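Local coordinates for IPT/TIG domain-containing protein BACOVA_02650 (Bacteroides ovatus, PDB 5E7H), which binds polysaccharide at the cell surface and probably captures xyloglucan there before the glucan is carried into the periplasm for degradation, at residues Q138-A143 with G235-N240; L162-F167 with M208-S213; V176-M181 with A188-V193. All coordinates share one frame; numbering follows the deposited sequence.

Contact 1 (Q138-A143 with G235-N240); sequences QSYSNA and GVYATN
Gly235 meets Tyr140 as an antiparallel non-hydrogen-bonded pair, and its CA approaches Ser139 O at 3.3 Å in a CA-H...O contact. The absence of a side chain matters for the residue two places on: a CB at this position would collide with the hydroxyl of Tyr237.

Val236 supplies the backbone pairing. Its N donates to Ser139 O at 3.0 Å, and its O receives Ser139 N at 2.9 Å with an N-H...O angle of 161°, the two bonds of one hydrogen-bonded antiparallel pair. The same Val236 O also lies near Gln138 CA. Ser139 OG turns to the opposite face from the tyrosines and is held by His99 and Tyr93.

Tyr237 carries most of the side-chain contact. Its CG stands anti to the carbonyl carbon (chi1 -50°), and the CD2 corner of the ring comes within 3.5 Å of Gln138 CB, with Gln138 CG a little farther at 3.9 Å. Farther out, the two tyrosines run side by side in the same direction, with Tyr237 OH 3.9 Å from Tyr140 CD2. The phenol of Tyr237 hydrogen-bonds to His233, whereas that of Tyr140 reaches Glu183.

Ala238 contributes its carbonyl: one water donates to Ala238 O and accepts from Gln138 NE2 at 3.0 Å, joining the Gln138 side chain to the neighbouring strand's backbone. The other end of that amide, Gln138 OE1, is taken by the backbone N of Asp103.

Within the xyloglucan-binding domain, strand 233-240 is the middle of a five-stranded antiparallel sheet. Strand 133-142 lies between it and strand 98-101, where Trp101 stacks on Tyr140, and strand 176-181 flanks its other edge, with Phe177 touching Val236 and Ala238.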
ATOM      1  N   GLN A 138      16.716   6.745   5.851  1.00 15.85           N
ATOM      2  CA  GLN A 138      15.636   6.268   6.702  1.00 16.07           C
ATOM      3  C   GLN A 138      14.684   7.397   7.065  1.00 16.31           C
ATOM      4  O   GLN A 138      15.013   8.575   6.923  1.00 15.93           O
ATOM      5  CB  GLN A 138      16.220   5.632   7.980  1.00 16.87           C
ATOM      6  CG  GLN A 138      16.985   6.605   8.901  1.00 16.89           C
ATOM      7  CD  GLN A 138      18.306   7.105   8.342  1.00 18.15           C
ATOM      8  OE1 GLN A 138      18.564   8.314   8.309  1.00 20.21           O
ATOM      9  NE2 GLN A 138      19.188   6.183   7.985  1.00 19.08           N
ATOM     10  N   SER A 139      13.507   7.020   7.539  1.00 15.57           N
ATOM     11  CA  SER A 139      12.586   7.953   8.174  1.00 15.72           C
ATOM     12  C   SER A 139      12.093   7.369   9.483  1.00 15.72           C
ATOM     13  O   SER A 139      11.501   6.289   9.492  1.00 17.07           O
ATOM     14  CB  SER A 139      11.412   8.257   7.266  1.00 17.83           C
ATOM     15  OG  SER A 139      10.414   8.992   7.956  1.00 19.63           O
ATOM     16  N   TYR A 140      12.367   8.087  10.568  1.00 16.57           N
ATOM     17  CA  TYR A 140      11.768   7.834  11.875  1.00 17.35           C
ATOM     18  C   TYR A 140      10.546   8.728  11.940  1.00 17.70           C
ATOM     19  O   TYR A 140      10.676   9.953  11.933  1.00 17.00           O
ATOM     20  CB  TYR A 140      12.761   8.143  12.996  1.00 17.98           C
ATOM     21  CG  TYR A 140      12.285   7.800  14.400  1.00 19.23           C
ATOM     22  CD1 TYR A 140      11.236   8.491  14.985  1.00 21.06           C
ATOM     23  CD2 TYR A 140      12.935   6.829  15.143  1.00 21.99           C
ATOM     24  CE1 TYR A 140      10.816   8.188  16.280  1.00 24.08           C
ATOM     25  CE2 TYR A 140      12.525   6.529  16.438  1.00 21.82           C
ATOM     26  CZ  TYR A 140      11.474   7.217  16.983  1.00 22.31           C
ATOM     27  OH  TYR A 140      11.050   6.921  18.271  1.00 28.53           O
ATOM     28  N   SER A 141       9.365   8.117  11.989  1.00 16.54           N
ATOM     29  CA  SER A 141       8.111   8.862  11.958  1.00 17.32           C
ATOM     30  C   SER A 141       7.243   8.571  13.170  1.00 18.22           C
ATOM     31  O   SER A 141       7.511   7.643  13.930  1.00 19.11           O
ATOM     32  CB  SER A 141       7.322   8.527  10.674  1.00 17.42           C
ATOM     33  OG  SER A 141       7.974   9.014   9.519  1.00 18.82           O
ATOM     34  N   ASN A 142       6.225   9.407  13.356  1.00 18.33           N
ATOM     35  CA  ASN A 142       5.179   9.192  14.346  1.00 17.42           C
ATOM     36  C   ASN A 142       3.926   8.810  13.589  1.00 16.54           C
ATOM     37  O   ASN A 142       3.500   9.515  12.673  1.00 17.98           O
ATOM     38  CB  ASN A 142       4.925  10.439  15.192  1.00 23.51           C
ATOM     39  CG  ASN A 142       5.886  10.557  16.363  1.00 30.74           C
ATOM     40  OD1 ASN A 142       6.134   9.594  17.087  1.00 40.57           O
ATOM     41  ND2 ASN A 142       6.430  11.733  16.541  1.00 33.00           N
ATOM     42  N   ALA A 143       3.386   7.651  13.930  1.00 13.58           N
ATOM     43  CA  ALA A 143       2.157   7.163  13.356  1.00 14.07           C
ATOM     44  C   ALA A 143       0.980   7.675  14.160  1.00 15.16           C
ATOM     45  O   ALA A 143       1.102   8.009  15.344  1.00 18.39           O
ATOM     46  CB  ALA A 143       2.167   5.663  13.347  1.00 14.86           C
ATOM     47  N   GLY A 235       9.205   3.254  11.761  1.00 13.45           N
ATOM     48  CA  GLY A 235      10.462   3.582  11.098  1.00 14.69           C
ATOM     49  C   GLY A 235      10.641   2.732   9.862  1.00 13.37           C
ATOM     50  O   GLY A 235      10.329   1.543   9.862  1.00 14.79           O
ATOM     51  N   VAL A 236      11.122   3.362   8.797  1.00 14.07           N
ATOM     52  CA  VAL A 236      11.460   2.695   7.540  1.00 14.43           C
ATOM     53  C   VAL A 236      12.941   2.978   7.276  1.00 13.87           C
ATOM     54  O   VAL A 236      13.356   4.133   7.173  1.00 16.05           O
ATOM     55  CB  VAL A 236      10.585   3.189   6.375  1.00 14.90           C
ATOM     56  CG1 VAL A 236      11.006   2.564   5.048  1.00 15.90           C
ATOM     57  CG2 VAL A 236       9.099   2.906   6.664  1.00 17.11           C
ATOM     58  N   TYR A 237      13.748   1.928   7.200  1.00 14.76           N
ATOM     59  CA  TYR A 237      15.205   2.086   7.150  1.00 16.45           C
ATOM     60  C   TYR A 237      15.772   1.306   5.981  1.00 19.39           C
ATOM     61  O   TYR A 237      15.511   0.116   5.849  1.00 19.91           O
ATOM     62  CB  TYR A 237      15.878   1.595   8.436  1.00 17.38           C
ATOM     63  CG  TYR A 237      15.297   2.128   9.721  1.00 15.26           C
ATOM     64  CD1 TYR A 237      14.139   1.569  10.258  1.00 15.90           C
ATOM     65  CD2 TYR A 237      15.914   3.161  10.414  1.00 17.90           C
ATOM     66  CE1 TYR A 237      13.615   2.030  11.428  1.00 16.60           C
ATOM     67  CE2 TYR A 237      15.386   3.641  11.589  1.00 19.25           C
ATOM     68  CZ  TYR A 237      14.235   3.062  12.093  1.00 17.67           C
ATOM     69  OH  TYR A 237      13.694   3.532  13.271  1.00 20.01           O
ATOM     70  N   ALA A 238      16.587   1.961   5.160  1.00 16.70           N
ATOM     71  CA  ALA A 238      17.207   1.291   4.020  1.00 17.25           C
ATOM     72  C   ALA A 238      18.694   1.071   4.289  1.00 16.40           C
ATOM     73  O   ALA A 238      19.387   1.970   4.752  1.00 18.72           O
ATOM     74  CB  ALA A 238      17.021   2.114   2.736  1.00 16.92           C
ATOM     75  N   THR A 239      19.182  -0.123   3.970  1.00 17.86           N
ATOM     76  CA  THR A 239      20.600  -0.457   4.076  1.00 19.66           C
ATOM     77  C   THR A 239      21.001  -1.233   2.829  1.00 19.95           C
ATOM     78  O   THR A 239      20.145  -1.573   1.993  1.00 19.49           O
ATOM     79  CB  THR A 239      20.914  -1.306   5.311  1.00 21.72           C
ATOM     80  OG1 THR A 239      20.109  -2.493   5.299  1.00 20.99           O
ATOM     81  CG2 THR A 239      20.674  -0.525   6.589  1.00 21.06           C
ATOM     82  N   ASN A 240      22.290  -1.528   2.715  1.00 20.21           N
ATOM     83  CA  ASN A 240      22.769  -2.338   1.614  1.00 21.27           C
ATOM     84  C   ASN A 240      23.771  -3.390   2.056  1.00 23.30           C
ATOM     85  O   ASN A 240      25.001  -3.171   2.001  1.00 22.84           O
ATOM     86  CB  ASN A 240      23.406  -1.467   0.531  1.00 20.79           C
ATOM     87  CG  ASN A 240      23.847  -2.282  -0.651  1.00 25.99           C
ATOM     88  OD1 ASN A 240      23.415  -3.426  -0.811  1.00 23.55           O
ATOM     89  ND2 ASN A 240      24.715  -1.716  -1.485  1.00 23.75           N
TER
HETATM   90  O   HOH W   1      19.473   3.222   7.336  1.00 20.76           O

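Contact 2 (L162-F167 with M208-S213)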
ATOM      1  N   LEU A 162      -0.166  -4.996   7.681  1.00 14.36           N
ATOM      2  CA  LEU A 162       0.322  -3.673   7.311  1.00 13.06           C
ATOM      3  C   LEU A 162       0.353  -3.604   5.800  1.00 13.67           C
ATOM      4  O   LEU A 162       0.994  -4.436   5.159  1.00 16.31           O
ATOM      5  CB  LEU A 162       1.717  -3.423   7.871  1.00 14.58           C
ATOM      6  CG  LEU A 162       2.376  -2.112   7.474  1.00 15.87           C
ATOM      7  CD1 LEU A 162       1.674  -0.935   8.139  1.00 15.18           C
ATOM      8  CD2 LEU A 162       3.839  -2.134   7.835  1.00 17.48           C
ATOM      9  N   GLN A 163      -0.326  -2.608   5.246  1.00 12.73           N
ATOM     10  CA  GLN A 163      -0.325  -2.353   3.803  1.00 13.44           C
ATOM     11  C   GLN A 163       0.265  -0.984   3.564  1.00 13.51           C
ATOM     12  O   GLN A 163       0.166  -0.086   4.411  1.00 14.31           O
ATOM     13  CB  GLN A 163      -1.734  -2.383   3.205  1.00 18.46           C
ATOM     14  CG  GLN A 163      -2.420  -3.689   3.185  1.00 24.35           C
ATOM     15  CD  GLN A 163      -3.777  -3.571   2.502  1.00 20.02           C
ATOM     16  OE1 GLN A 163      -4.421  -2.513   2.530  1.00 18.43           O
ATOM     17  NE2 GLN A 163      -4.207  -4.650   1.896  1.00 21.47           N
ATOM     18  N   PHE A 164       0.817  -0.789   2.376  1.00 12.46           N
ATOM     19  CA  PHE A 164       1.280   0.539   1.974  1.00 12.17           C
ATOM     20  C   PHE A 164       1.433   0.520   0.478  1.00 13.11           C
ATOM     21  O   PHE A 164       1.527  -0.549  -0.113  1.00 14.83           O
ATOM     22  CB  PHE A 164       2.607   0.940   2.650  1.00 13.29           C
ATOM     23  CG  PHE A 164       3.712  -0.079   2.545  1.00 14.43           C
ATOM     24  CD1 PHE A 164       3.841  -1.105   3.485  1.00 15.16           C
ATOM     25  CD2 PHE A 164       4.659   0.001   1.530  1.00 15.55           C
ATOM     26  CE1 PHE A 164       4.877  -2.041   3.393  1.00 16.71           C
ATOM     27  CE2 PHE A 164       5.693  -0.921   1.450  1.00 17.69           C
ATOM     28  CZ  PHE A 164       5.791  -1.938   2.363  1.00 15.60           C
ATOM     29  N   GLU A 165       1.478   1.695  -0.110  1.00 11.47           N
ATOM     30  CA  GLU A 165       1.744   1.810  -1.537  1.00 12.53           C
ATOM     31  C   GLU A 165       3.222   2.046  -1.703  1.00 13.52           C
ATOM     32  O   GLU A 165       3.846   2.750  -0.903  1.00 12.19           O
ATOM     33  CB  GLU A 165       0.943   2.942  -2.146  1.00 12.79           C
ATOM     34  CG  GLU A 165       0.084   2.529  -3.326  1.00 17.51           C
ATOM     35  CD  GLU A 165      -0.996   1.511  -2.981  1.00 20.23           C
ATOM     36  OE1 GLU A 165      -1.551   0.916  -3.921  1.00 20.43           O
ATOM     37  OE2 GLU A 165      -1.320   1.335  -1.794  1.00 20.59           O
ATOM     38  N   CYS A 166       3.780   1.474  -2.761  1.00 11.90           N
ATOM     39  CA  CYS A 166       5.214   1.562  -3.027  1.00 13.06           C
ATOM     40  C   CYS A 166       5.457   1.718  -4.522  1.00 14.89           C
ATOM     41  O   CYS A 166       4.778   1.084  -5.335  1.00 14.12           O
ATOM     42  CB  CYS A 166       5.895   0.328  -2.503  1.00 13.61           C
ATOM     43  SG  CYS A 166       7.701   0.353  -2.604  1.00 15.83           S
ATOM     44  N   PHE A 167       6.408   2.572  -4.884  1.00 13.09           N
ATOM     45  CA  PHE A 167       6.849   2.723  -6.264  1.00 13.68           C
ATOM     46  C   PHE A 167       8.337   2.447  -6.319  1.00 13.96           C
ATOM     47  O   PHE A 167       9.103   3.115  -5.641  1.00 14.79           O
ATOM     48  CB  PHE A 167       6.542   4.138  -6.779  1.00 13.33           C
ATOM     49  CG  PHE A 167       6.989   4.394  -8.210  1.00 13.37           C
ATOM     50  CD1 PHE A 167       8.339   4.532  -8.528  1.00 15.69           C
ATOM     51  CD2 PHE A 167       6.054   4.557  -9.218  1.00 15.81           C
ATOM     52  CE1 PHE A 167       8.746   4.776  -9.851  1.00 17.58           C
ATOM     53  CE2 PHE A 167       6.464   4.823 -10.537  1.00 17.49           C
ATOM     54  CZ  PHE A 167       7.807   4.931 -10.831  1.00 16.71           C
ATOM     55  N   MET A 208       2.535  -0.049  -6.619  1.00 13.79           N
ATOM     56  CA  MET A 208       1.955  -1.321  -6.205  1.00 13.98           C
ATOM     57  C   MET A 208       1.543  -1.240  -4.751  1.00 14.04           C
ATOM     58  O   MET A 208       2.078  -0.415  -3.978  1.00 14.20           O
ATOM     59  CB  MET A 208       2.942  -2.472  -6.400  1.00 18.12           C
ATOM     60  CG  MET A 208       4.262  -2.253  -5.746  1.00 15.36           C
ATOM     61  SD  MET A 208       5.351  -3.694  -5.929  1.00 18.89           S
ATOM     62  CE  MET A 208       6.877  -3.002  -5.298  1.00 17.48           C
ATOM     63  N   GLN A 209       0.588  -2.083  -4.382  1.00 13.73           N
ATOM     64  CA  GLN A 209       0.286  -2.293  -2.985  1.00 12.09           C
ATOM     65  C   GLN A 209       1.189  -3.390  -2.451  1.00 13.86           C
ATOM     66  O   GLN A 209       1.278  -4.470  -3.033  1.00 16.86           O
ATOM     67  CB  GLN A 209      -1.170  -2.675  -2.792  1.00 13.40           C
ATOM     68  CG  GLN A 209      -1.498  -3.036  -1.348  1.00 14.13           C
ATOM     69  CD  GLN A 209      -2.974  -3.382  -1.188  1.00 14.66           C
ATOM     70  OE1 GLN A 209      -3.798  -2.538  -0.832  1.00 16.01           O
ATOM     71  NE2 GLN A 209      -3.310  -4.606  -1.516  1.00 17.67           N
ATOM     72  N   CYS A 210       1.843  -3.109  -1.330  1.00 13.77           N
ATOM     73  CA  CYS A 210       2.616  -4.089  -0.587  1.00 15.56           C
ATOM     74  C   CYS A 210       1.875  -4.416   0.701  1.00 14.06           C
ATOM     75  O   CYS A 210       1.249  -3.535   1.290  1.00 14.94           O
ATOM     76  CB  CYS A 210       4.001  -3.557  -0.239  1.00 14.69           C
ATOM     77  SG  CYS A 210       5.000  -3.103  -1.673  1.00 17.06           S
ATOM     78  N   SER A 211       1.981  -5.656   1.146  1.00 14.68           N
ATOM     79  CA  SER A 211       1.277  -6.135   2.322  1.00 15.52           C
ATOM     80  C   SER A 211       2.171  -7.103   3.081  1.00 18.41           C
ATOM     81  O   SER A 211       2.762  -7.997   2.469  1.00 18.02           O
ATOM     82  CB  SER A 211      -0.029  -6.842   1.916  1.00 23.97           C
ATOM     83  OG  SER A 211      -0.816  -7.140   3.041  1.00 34.01           O
ATOM     84  N   VAL A 212       2.282  -6.922   4.394  1.00 17.28           N
ATOM     85  CA  VAL A 212       2.919  -7.934   5.249  1.00 16.98           C
ATOM     86  C   VAL A 212       2.047  -8.230   6.471  1.00 17.78           C
ATOM     87  O   VAL A 212       1.298  -7.365   6.922  1.00 17.34           O
ATOM     88  CB  VAL A 212       4.329  -7.497   5.722  1.00 18.72           C
ATOM     89  CG1 VAL A 212       5.257  -7.311   4.524  1.00 22.74           C
ATOM     90  CG2 VAL A 212       4.276  -6.227   6.553  1.00 19.02           C
ATOM     91  N   SER A 213       2.129  -9.447   7.010  1.00 16.60           N
ATOM     92  CA  SER A 213       1.451  -9.714   8.274  1.00 16.72           C
ATOM     93  C   SER A 213       1.944  -8.721   9.325  1.00 16.24           C
ATOM     94  O   SER A 213       3.142  -8.442   9.435  1.00 17.09           O
ATOM     95  CB  SER A 213       1.709 -11.140   8.756  1.00 19.20           C
ATOM     96  OG  SER A 213       1.069 -12.075   7.912  1.00 29.31           O
TER
HETATM   97  O   HOH W   2      -3.027  -7.324   1.077  1.00 30.09           O
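Phe164 has CG between its backbone N and carbonyl carbon (chi1 51°), a placement from which the ring lies beside Cys210. There Cys210 CB sits over one face of the ring, 3.5 Å from CZ of Phe164, a CH-pi contact displaced toward the rim. Cys210 SG, anti to its own carbonyl carbon, touches Cys166 CB at 3.6 Å and stands oblique to the ring as a sulfur-aromatic neighbour. Six backbone hydrogen bonds join the antiparallel strands, among them a nearly straight one from Cys210 N to Phe164 O at 2.9 Å (170°). Next to it, Met208 CG packs 3.4 Å from Cys166 O.

The other face is polar. Gln163 and Gln209 lay their amides across each other, the planes 36° apart, without bonding directly. A water instead links Gln163 NE2 with Ser211 OG, at 3.0 Å from NE2, and Gln209 NE2 bonds to Ser197. Arg256 hydrogen-bonds to both glutamine OE1 atoms and forms a salt bridge with Glu165, while Thr11 and Ser10 of the IPT/TIG domain add further bonds. An alanine at Gln163 would probably leave this water without its amide donor and cost Thr11 and Arg256 one acceptor.

One sheet thus combines an apolar, sulfur-rich face with a largely buried polar one, where the arginine probably offsets the carboxylate's charge and the hydrogen bonds tie the two domains together.

Contact 3 (V176-M181 with A188-V193)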
ATOM      1  N   VAL A 176      18.038  -3.429   1.022  1.00 17.01           N
ATOM      2  CA  VAL A 176      16.833  -3.960   1.677  1.00 16.27           C
ATOM      3  C   VAL A 176      16.266  -2.946   2.650  1.00 18.62           C
ATOM      4  O   VAL A 176      16.947  -1.995   3.033  1.00 18.17           O
ATOM      5  CB  VAL A 176      17.116  -5.264   2.455  1.00 18.10           C
ATOM      6  CG1 VAL A 176      17.572  -6.371   1.531  1.00 21.24           C
ATOM      7  CG2 VAL A 176      18.140  -5.020   3.584  1.00 18.34           C
ATOM      8  N   PHE A 177      15.027  -3.185   3.074  1.00 16.04           N
ATOM      9  CA  PHE A 177      14.332  -2.314   4.004  1.00 16.27           C
ATOM     10  C   PHE A 177      14.020  -3.012   5.312  1.00 16.00           C
ATOM     11  O   PHE A 177      13.758  -4.220   5.353  1.00 17.03           O
ATOM     12  CB  PHE A 177      13.032  -1.793   3.385  1.00 14.68           C
ATOM     13  CG  PHE A 177      13.254  -0.872   2.228  1.00 13.87           C
ATOM     14  CD1 PHE A 177      13.399   0.497   2.425  1.00 15.49           C
ATOM     15  CD2 PHE A 177      13.378  -1.367   0.940  1.00 19.34           C
ATOM     16  CE1 PHE A 177      13.645   1.355   1.361  1.00 16.82           C
ATOM     17  CE2 PHE A 177      13.613  -0.503  -0.131  1.00 20.40           C
ATOM     18  CZ  PHE A 177      13.754   0.854   0.087  1.00 15.96           C
ATOM     19  N   GLN A 178      14.072  -2.222   6.375  1.00 15.20           N
ATOM     20  CA  GLN A 178      13.584  -2.606   7.698  1.00 14.32           C
ATOM     21  C   GLN A 178      12.361  -1.760   8.007  1.00 15.69           C
ATOM     22  O   GLN A 178      12.372  -0.552   7.795  1.00 15.95           O
ATOM     23  CB  GLN A 178      14.672  -2.396   8.764  1.00 15.21           C
ATOM     24  CG  GLN A 178      14.185  -2.630  10.194  1.00 16.94           C
ATOM     25  CD  GLN A 178      15.184  -2.267  11.241  1.00 30.13           C
ATOM     26  OE1 GLN A 178      16.217  -1.640  10.986  1.00 30.33           O
ATOM     27  NE2 GLN A 178      14.874  -2.664  12.453  1.00 39.07           N
ATOM     28  N   ILE A 179      11.300  -2.387   8.511  1.00 15.06           N
ATOM     29  CA  ILE A 179      10.143  -1.656   9.037  1.00 14.17           C
ATOM     30  C   ILE A 179       9.999  -2.038  10.517  1.00 14.13           C
ATOM     31  O   ILE A 179       9.912  -3.230  10.862  1.00 16.08           O
ATOM     32  CB  ILE A 179       8.851  -1.970   8.275  1.00 15.48           C
ATOM     33  CG1 ILE A 179       9.015  -1.607   6.789  1.00 15.40           C
ATOM     34  CG2 ILE A 179       7.688  -1.198   8.897  1.00 15.98           C
ATOM     35  CD1 ILE A 179       7.788  -1.943   5.898  1.00 18.97           C
ATOM     36  N   ALA A 180      10.010  -1.029  11.383  1.00 13.95           N
ATOM     37  CA  ALA A 180       9.946  -1.233  12.831  1.00 13.22           C
ATOM     38  C   ALA A 180       8.831  -0.367  13.394  1.00 14.36           C
ATOM     39  O   ALA A 180       8.540   0.701  12.856  1.00 14.86           O
ATOM     40  CB  ALA A 180      11.256  -0.887  13.483  1.00 16.58           C
ATOM     41  N   MET A 181       8.210  -0.828  14.476  1.00 14.54           N
ATOM     42  CA  MET A 181       7.213  -0.047  15.194  1.00 14.70           C
ATOM     43  C   MET A 181       7.492  -0.056  16.699  1.00 15.62           C
ATOM     44  O   MET A 181       7.993  -1.040  17.254  1.00 15.74           O
ATOM     45  CB  MET A 181       5.816  -0.595  14.934  1.00 13.86           C
ATOM     46  CG  MET A 181       5.312  -0.385  13.529  1.00 15.18           C
ATOM     47  SD  MET A 181       3.724  -1.201  13.338  1.00 15.47           S
ATOM     48  CE  MET A 181       3.386  -0.776  11.644  1.00 18.03           C
ATOM     49  N   ALA A 188      11.116  -6.249  14.549  1.00 16.87           N
ATOM     50  CA  ALA A 188      11.022  -5.603  13.244  1.00 15.52           C
ATOM     51  C   ALA A 188      11.122  -6.551  12.054  1.00 17.83           C
ATOM     52  O   ALA A 188      11.674  -7.645  12.156  1.00 21.86           O
ATOM     53  CB  ALA A 188      12.095  -4.554  13.133  1.00 19.08           C
ATOM     54  N   LEU A 189      10.573  -6.106  10.931  1.00 16.57           N
ATOM     55  CA  LEU A 189      10.735  -6.783   9.657  1.00 16.71           C
ATOM     56  C   LEU A 189      12.059  -6.333   9.085  1.00 18.52           C
ATOM     57  O   LEU A 189      12.262  -5.152   8.900  1.00 19.77           O
ATOM     58  CB  LEU A 189       9.585  -6.451   8.719  1.00 17.90           C
ATOM     59  CG  LEU A 189       9.706  -6.904   7.267  1.00 24.16           C
ATOM     60  CD1 LEU A 189       9.772  -8.424   7.220  1.00 28.71           C
ATOM     61  CD2 LEU A 189       8.545  -6.371   6.442  1.00 30.14           C
ATOM     62  N   ASN A 190      12.954  -7.275   8.820  1.00 18.92           N
ATOM     63  CA  ASN A 190      14.251  -6.942   8.234  1.00 18.60           C
ATOM     64  C   ASN A 190      14.451  -7.642   6.908  1.00 18.02           C
ATOM     65  O   ASN A 190      13.838  -8.680   6.638  1.00 21.62           O
ATOM     66  CB  ASN A 190      15.384  -7.299   9.185  1.00 22.69           C
ATOM     67  CG  ASN A 190      15.627  -6.215  10.207  1.00 29.29           C
ATOM     68  OD1 ASN A 190      16.210  -5.165   9.911  1.00 29.08           O
ATOM     69  ND2 ASN A 190      15.175  -6.459  11.409  1.00 31.50           N
ATOM     70  N   GLY A 191      15.331  -7.079   6.085  1.00 17.91           N
ATOM     71  CA  GLY A 191      15.692  -7.693   4.824  1.00 18.80           C
ATOM     72  C   GLY A 191      14.605  -7.699   3.772  1.00 18.00           C
ATOM     73  O   GLY A 191      14.607  -8.549   2.865  1.00 21.08           O
ATOM     74  N   TYR A 192      13.700  -6.740   3.862  1.00 16.30           N
ATOM     75  CA  TYR A 192      12.518  -6.710   3.003  1.00 15.54           C
ATOM     76  C   TYR A 192      12.778  -6.018   1.678  1.00 16.57           C
ATOM     77  O   TYR A 192      13.311  -4.912   1.637  1.00 17.27           O
ATOM     78  CB  TYR A 192      11.356  -6.011   3.718  1.00 17.52           C
ATOM     79  CG  TYR A 192      10.073  -5.988   2.910  1.00 16.45           C
ATOM     80  CD1 TYR A 192       9.357  -7.151   2.704  1.00 17.25           C
ATOM     81  CD2 TYR A 192       9.597  -4.815   2.332  1.00 17.92           C
ATOM     82  CE1 TYR A 192       8.190  -7.150   1.951  1.00 19.26           C
ATOM     83  CE2 TYR A 192       8.422  -4.814   1.579  1.00 20.39           C
ATOM     84  CZ  TYR A 192       7.746  -5.988   1.393  1.00 19.60           C
ATOM     85  OH  TYR A 192       6.591  -6.022   0.626  1.00 20.75           O
ATOM     86  N   VAL A 193      12.383  -6.689   0.599  1.00 17.59           N
ATOM     87  CA  VAL A 193      12.351  -6.095  -0.724  1.00 17.96           C
ATOM     88  C   VAL A 193      10.874  -5.966  -1.141  1.00 18.16           C
ATOM     89  O   VAL A 193      10.170  -6.972  -1.141  1.00 18.38           O
ATOM     90  CB  VAL A 193      13.119  -6.945  -1.752  1.00 20.20           C
ATOM     91  CG1 VAL A 193      13.076  -6.310  -3.131  1.00 24.81           C
ATOM     92  CG2 VAL A 193      14.583  -7.149  -1.283  1.00 21.75           C
TER
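Gln178 and Asn190 lie side by side across a beta hairpin whose pairing is interrupted by a G1 beta bulge, in which Gly191 and Tyr192 both face Phe177. From the backbone outward, Gln178 CB sits 3.4 Å from Asn190 OD1. CG, placed anti to the backbone N (chi1 174°), lies 3.3 Å from that same oxygen and also close to Leu189 O. CD stays equally near to Asn190 OD1, so the oxygen follows the extended chain over three carbons. At the tip OE1 and NE2 both remain near this oxygen, but NE2 lies closer to the methyl of Ala188, at 3.4 Å. The two amide planes are turned 42° from each other.

The backbone frames this pair with two hydrogen-bonded sets. Ile179 and Leu189 exchange both bonds, and Phe177 and Tyr192 exchange the other two, the register shifting by one residue between them. Gly191 takes up the extra position with positive phi (69°), a conformation easily adopted without a side chain, and its CA packs against Val176 CB at 3.7 Å. Ala188 CB also meets the methyl of Ala180.

On the inward face, Ile179, Leu189 and Tyr192 pack on strands 160-168 and 207-213, while Phe177 lies on Ala238 and meets Phe252 edge-to-face. Gln178 touches Phe185 on the opposite face. At the bulge, Tyr192 O accepts Phe177 N on a lone pair at 2.8 Å, and the same oxygen lies in the plane of the Phe177 ring, 3.6 Å from its edge atom CD2.

How the contacts relate
All three contacts belong to the xyloglucan-binding domain and are nested along the chain: contact 3 falls inside the loop closed by contact 2, and contact 2 inside that closed by contact 1. Contacts 1 and 3, with centres 9 Å apart, share the five-stranded sheet, where strands 233-240 and 176-181 are neighbours. Contact 2 lies in the domain's other, larger sheet, 12 Å from contact 3 and 15 Å from contact 1 between centres. Contact 3 bridges them, with Ile179 and Tyr192 packing on Phe164 and Cys210. The apolar packing between the two sheets is consistent with a beta sandwich, as in many carbohydrate-binding modules.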